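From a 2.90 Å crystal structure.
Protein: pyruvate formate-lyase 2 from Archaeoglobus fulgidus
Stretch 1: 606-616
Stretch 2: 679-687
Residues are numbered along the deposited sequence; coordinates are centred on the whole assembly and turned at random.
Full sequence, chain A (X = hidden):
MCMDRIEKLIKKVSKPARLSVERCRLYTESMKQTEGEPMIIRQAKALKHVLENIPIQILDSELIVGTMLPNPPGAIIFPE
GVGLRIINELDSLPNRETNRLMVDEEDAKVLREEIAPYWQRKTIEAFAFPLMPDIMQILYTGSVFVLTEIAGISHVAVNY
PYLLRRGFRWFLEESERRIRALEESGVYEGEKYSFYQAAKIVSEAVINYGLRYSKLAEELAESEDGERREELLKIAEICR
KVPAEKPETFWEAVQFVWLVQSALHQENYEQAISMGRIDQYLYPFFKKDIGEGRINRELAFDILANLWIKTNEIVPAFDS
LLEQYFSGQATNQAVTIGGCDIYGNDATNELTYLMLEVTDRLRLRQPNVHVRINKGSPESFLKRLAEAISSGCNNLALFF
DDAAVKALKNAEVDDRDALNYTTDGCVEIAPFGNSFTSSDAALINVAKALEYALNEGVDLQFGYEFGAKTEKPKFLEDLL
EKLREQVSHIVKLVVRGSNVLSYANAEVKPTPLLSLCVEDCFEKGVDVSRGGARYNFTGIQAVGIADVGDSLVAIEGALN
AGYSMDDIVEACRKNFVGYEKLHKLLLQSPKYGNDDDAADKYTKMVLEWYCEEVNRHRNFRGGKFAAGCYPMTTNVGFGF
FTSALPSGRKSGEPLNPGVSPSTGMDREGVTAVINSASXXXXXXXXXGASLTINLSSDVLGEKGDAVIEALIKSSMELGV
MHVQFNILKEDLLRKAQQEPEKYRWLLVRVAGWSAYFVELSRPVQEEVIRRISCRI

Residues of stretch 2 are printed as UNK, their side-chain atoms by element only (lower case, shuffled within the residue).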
# COMPACT_ATOMS: atom_id res chain seq x y z
N VAL A 606 5.78 25.43 -29.30
CA VAL A 606 7.03 24.91 -28.74
C VAL A 606 6.97 24.77 -27.21
O VAL A 606 7.38 23.74 -26.65
CB VAL A 606 8.24 25.77 -29.13
CG1 VAL A 606 9.41 25.47 -28.24
CG2 VAL A 606 8.62 25.50 -30.56
N LEU A 607 6.39 25.77 -26.54
CA LEU A 607 6.23 25.68 -25.09
C LEU A 607 5.28 24.56 -24.69
O LEU A 607 5.61 23.80 -23.81
CB LEU A 607 5.81 27.01 -24.46
CG LEU A 607 6.14 27.10 -22.97
CD1 LEU A 607 7.63 27.01 -22.74
CD2 LEU A 607 5.59 28.37 -22.34
N GLU A 608 4.14 24.43 -25.37
CA GLU A 608 3.19 23.34 -25.06
C GLU A 608 3.79 21.94 -25.22
O GLU A 608 3.54 21.06 -24.39
CB GLU A 608 1.94 23.44 -25.92
CG GLU A 608 0.97 24.48 -25.47
CD GLU A 608 -0.13 24.67 -26.49
OE1 GLU A 608 0.13 24.39 -27.69
OE2 GLU A 608 -1.25 25.08 -26.11
N TRP A 609 4.57 21.76 -26.28
CA TRP A 609 5.28 20.51 -26.48
C TRP A 609 6.21 20.24 -25.32
O TRP A 609 6.18 19.14 -24.76
CB TRP A 609 6.15 20.59 -27.72
CG TRP A 609 5.43 20.56 -29.00
CD1 TRP A 609 4.08 20.59 -29.21
CD2 TRP A 609 6.03 20.55 -30.29
NE1 TRP A 609 3.81 20.59 -30.54
CE2 TRP A 609 4.99 20.56 -31.24
CE3 TRP A 609 7.36 20.54 -30.74
CZ2 TRP A 609 5.23 20.53 -32.61
CZ3 TRP A 609 7.60 20.51 -32.10
CH2 TRP A 609 6.54 20.52 -33.02
N TYR A 610 7.04 21.23 -24.98
CA TYR A 610 7.94 21.17 -23.81
C TYR A 610 7.19 20.82 -22.51
O TYR A 610 7.59 19.90 -21.79
CB TYR A 610 8.69 22.50 -23.62
CG TYR A 610 9.56 22.49 -22.39
CD1 TYR A 610 10.78 21.83 -22.41
CD2 TYR A 610 9.15 23.11 -21.21
CE1 TYR A 610 11.58 21.79 -21.29
CE2 TYR A 610 9.94 23.06 -20.07
CZ TYR A 610 11.16 22.40 -20.12
OH TYR A 610 11.98 22.34 -19.02
N CYS A 611 6.13 21.57 -22.23
CA CYS A 611 5.32 21.40 -21.03
C CYS A 611 4.72 20.01 -20.88
O CYS A 611 4.76 19.42 -19.81
CB CYS A 611 4.19 22.42 -21.01
SG CYS A 611 4.79 24.05 -20.67
N GLU A 612 4.19 19.48 -21.97
CA GLU A 612 3.57 18.18 -21.89
C GLU A 612 4.62 17.10 -21.91
O GLU A 612 4.37 15.97 -21.51
CB GLU A 612 2.54 17.96 -23.01
CG GLU A 612 3.15 17.49 -24.31
CD GLU A 612 2.10 17.20 -25.35
OE1 GLU A 612 1.19 16.38 -25.07
OE2 GLU A 612 2.19 17.79 -26.44
N GLU A 613 5.83 17.42 -22.33
CA GLU A 613 6.85 16.41 -22.27
C GLU A 613 7.45 16.34 -20.89
O GLU A 613 8.04 15.35 -20.52
CB GLU A 613 7.92 16.59 -23.34
CG GLU A 613 7.49 16.04 -24.71
CD GLU A 613 7.62 14.52 -24.84
OE1 GLU A 613 8.17 13.85 -23.92
OE2 GLU A 613 7.19 13.99 -25.89
N VAL A 614 7.30 17.41 -20.13
CA VAL A 614 7.88 17.49 -18.81
C VAL A 614 6.90 16.97 -17.78
O VAL A 614 7.23 16.08 -17.00
CB VAL A 614 8.33 18.92 -18.49
CG1 VAL A 614 8.54 19.11 -17.00
CG2 VAL A 614 9.58 19.24 -19.24
N ASN A 615 5.68 17.48 -17.82
CA ASN A 615 4.72 17.25 -16.75
C ASN A 615 4.27 15.79 -16.57
O ASN A 615 3.74 15.42 -15.52
CB ASN A 615 3.53 18.21 -16.88
CG ASN A 615 3.96 19.66 -16.84
OD1 ASN A 615 5.00 19.99 -16.29
ND2 ASN A 615 3.18 20.53 -17.44
N ARG A 616 4.52 14.97 -17.58
CA ARG A 616 4.20 13.56 -17.52
C ARG A 616 5.22 12.68 -16.76
O ARG A 616 4.87 11.55 -16.40
CB ARG A 616 4.00 13.02 -18.94
CG ARG A 616 5.29 12.74 -19.72
CD ARG A 616 4.97 12.38 -21.16
NE ARG A 616 6.14 11.94 -21.91
CZ ARG A 616 6.51 10.66 -22.05
NH1 ARG A 616 7.59 10.35 -22.75
NH2 ARG A 616 5.79 9.70 -21.48
N UNK A 679 -0.07 34.80 -24.89
CA UNK A 679 -0.68 33.83 -25.79
C UNK A 679 -0.22 32.43 -25.40
O UNK A 679 -0.85 31.43 -25.76
c UNK A 679 -1.11 35.27 -27.79
n UNK A 679 -0.43 37.28 -30.90
c UNK A 679 -1.21 36.86 -29.70
c UNK A 679 -0.33 35.93 -28.89
c UNK A 679 -0.31 34.13 -27.23
N UNK A 680 0.88 32.38 -24.64
CA UNK A 680 1.43 31.12 -24.16
C UNK A 680 0.53 30.45 -23.13
O UNK A 680 -0.11 31.11 -22.31
c UNK A 680 4.97 32.50 -23.67
c UNK A 680 4.07 31.51 -25.70
c UNK A 680 2.80 31.38 -23.55
c UNK A 680 3.72 32.22 -24.43
N UNK A 681 0.48 29.12 -23.17
CA UNK A 681 -0.40 28.36 -22.29
C UNK A 681 0.17 28.19 -20.89
O UNK A 681 0.85 27.21 -20.59
o UNK A 681 -1.39 27.15 -24.12
c UNK A 681 -0.68 26.99 -22.91
N UNK A 682 -0.15 29.15 -20.02
CA UNK A 682 0.42 29.22 -18.67
C UNK A 682 -0.14 28.14 -17.77
O UNK A 682 0.52 27.72 -16.82
c UNK A 682 0.54 32.67 -19.38
c UNK A 682 2.75 33.50 -19.80
c UNK A 682 0.17 30.59 -18.05
o UNK A 682 3.60 34.42 -20.36
c UNK A 682 1.38 33.62 -19.96
c UNK A 682 3.28 32.44 -19.08
c UNK A 682 1.06 31.61 -18.64
c UNK A 682 2.43 31.51 -18.51
N UNK A 683 -1.34 27.70 -18.11
CA UNK A 683 -2.06 26.62 -17.46
C UNK A 683 -1.26 25.33 -17.43
O UNK A 683 -1.50 24.49 -16.59
c UNK A 683 -3.39 26.04 -19.66
o UNK A 683 -3.08 28.40 -20.21
o UNK A 683 -3.78 27.07 -21.82
c UNK A 683 -3.43 26.41 -18.14
c UNK A 683 -3.43 27.26 -20.63
N UNK A 684 -0.29 25.19 -18.34
CA UNK A 684 0.63 24.06 -18.33
C UNK A 684 2.03 24.34 -17.84
O UNK A 684 2.93 23.54 -18.07
o UNK A 684 -0.98 23.46 -21.28
c UNK A 684 -0.48 22.98 -20.26
c UNK A 684 0.78 23.51 -19.73
n UNK A 684 -1.03 22.00 -19.58
N UNK A 685 2.24 25.46 -17.16
CA UNK A 685 3.58 25.86 -16.77
C UNK A 685 3.72 26.02 -15.25
O UNK A 685 3.97 27.12 -14.79
c UNK A 685 5.38 27.58 -17.71
c UNK A 685 3.93 27.16 -17.47
c UNK A 685 6.16 26.55 -18.48
c UNK A 685 5.37 28.88 -18.45
N UNK A 686 3.60 24.93 -14.47
CA UNK A 686 3.41 25.17 -13.03
C UNK A 686 4.67 25.49 -12.22
O UNK A 686 4.57 25.60 -11.01
c UNK A 686 2.82 23.86 -12.54
c UNK A 686 3.62 23.48 -14.76
c UNK A 686 3.45 22.84 -13.42
N UNK A 687 5.83 25.63 -12.84
CA UNK A 687 7.00 26.05 -12.09
C UNK A 687 7.36 27.52 -12.32
O UNK A 687 8.42 27.98 -11.92
o UNK A 687 9.17 24.85 -10.21
c UNK A 687 9.31 25.25 -11.37
n UNK A 687 10.43 25.77 -11.80
c UNK A 687 8.19 25.14 -12.40

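Position 679 carries four carbons in an unbranched row ending in a nitrogen, and the chain extends out of reach of the helix; it is Lys679, whose amine is satisfied elsewhere in the structure.

Position 680 has four side-chain carbons forked at the second, with no heteroatom. Its CB lies 4.3 Å from CD2 of Leu607, an apolar contact. The fork one carbon beyond CB identifies Leu680.

At position 681 a single carbon bears one oxygen, which meets the carboxylate of Glu608; the CA-to-CB bond points toward the helix. This is Ser681. Its OG donates a hydrogen bond of 2.9 Å to OE2 of Glu608, whose own CA-to-CB bond points sideways but whose extended side chain brings the carboxylate within reach.

Position 682 shows one carbon followed by a six-carbon ring bearing an oxygen, the phenol of Tyr682. The CA-to-CB bond points away from the helix, and the side chain makes no contact with it.

Three carbons, the third carrying two oxygens, define a carboxylate at position 683, which stays clear of the helix; hence Glu683.

Position 684 has two carbons, the second bearing one oxygen and one nitrogen, and the first packs against Cys611: this is Asn684. Its CB lies 3.8 Å from CB of Cys611, yet the polar link here uses the backbone, as ND2 of Asn615 donates a hydrogen bond of 3.1 Å to O of Asn684. The SG of Cys611 lies 3.2 Å from that same O of Asn684.

At position 685 four carbons again fork at the second, one branch near Cys611, the other closest to Leu607, giving Leu685. Its CD1 sits 3.6 Å from SG of Cys611, while its CD2 lies 3.9 Å from CD2 of Leu607, so the fork spans two successive turns of the helix.

Position 686 has three carbons closing a ring onto the backbone nitrogen, near the amide of Asn615; only proline does this. CD of Pro686 approaches ND2 of Asn615 at 4.0 Å.

Position 687 repeats two carbons ending in one oxygen and one nitrogen, out of reach of the helix. This is Asn687.

The contact follows the helix repeat: Leu607, Cys611 and Asn615, each four residues apart, all point toward the loop. Leu607 and Cys611 provide an apolar surface for Leu680 and Leu685, while Glu608 and Asn615 supply the hydrogen bonds. Within the loop, backbone bonds from N of Asn684 to O of Ser681 (3.2 Å) and from N of Leu685 to O of Tyr682 (2.9 Å) support the turn between the two leucines. Together the stretches bury 396 Å².

Stretch 2 (679-687) KLSYENLPN
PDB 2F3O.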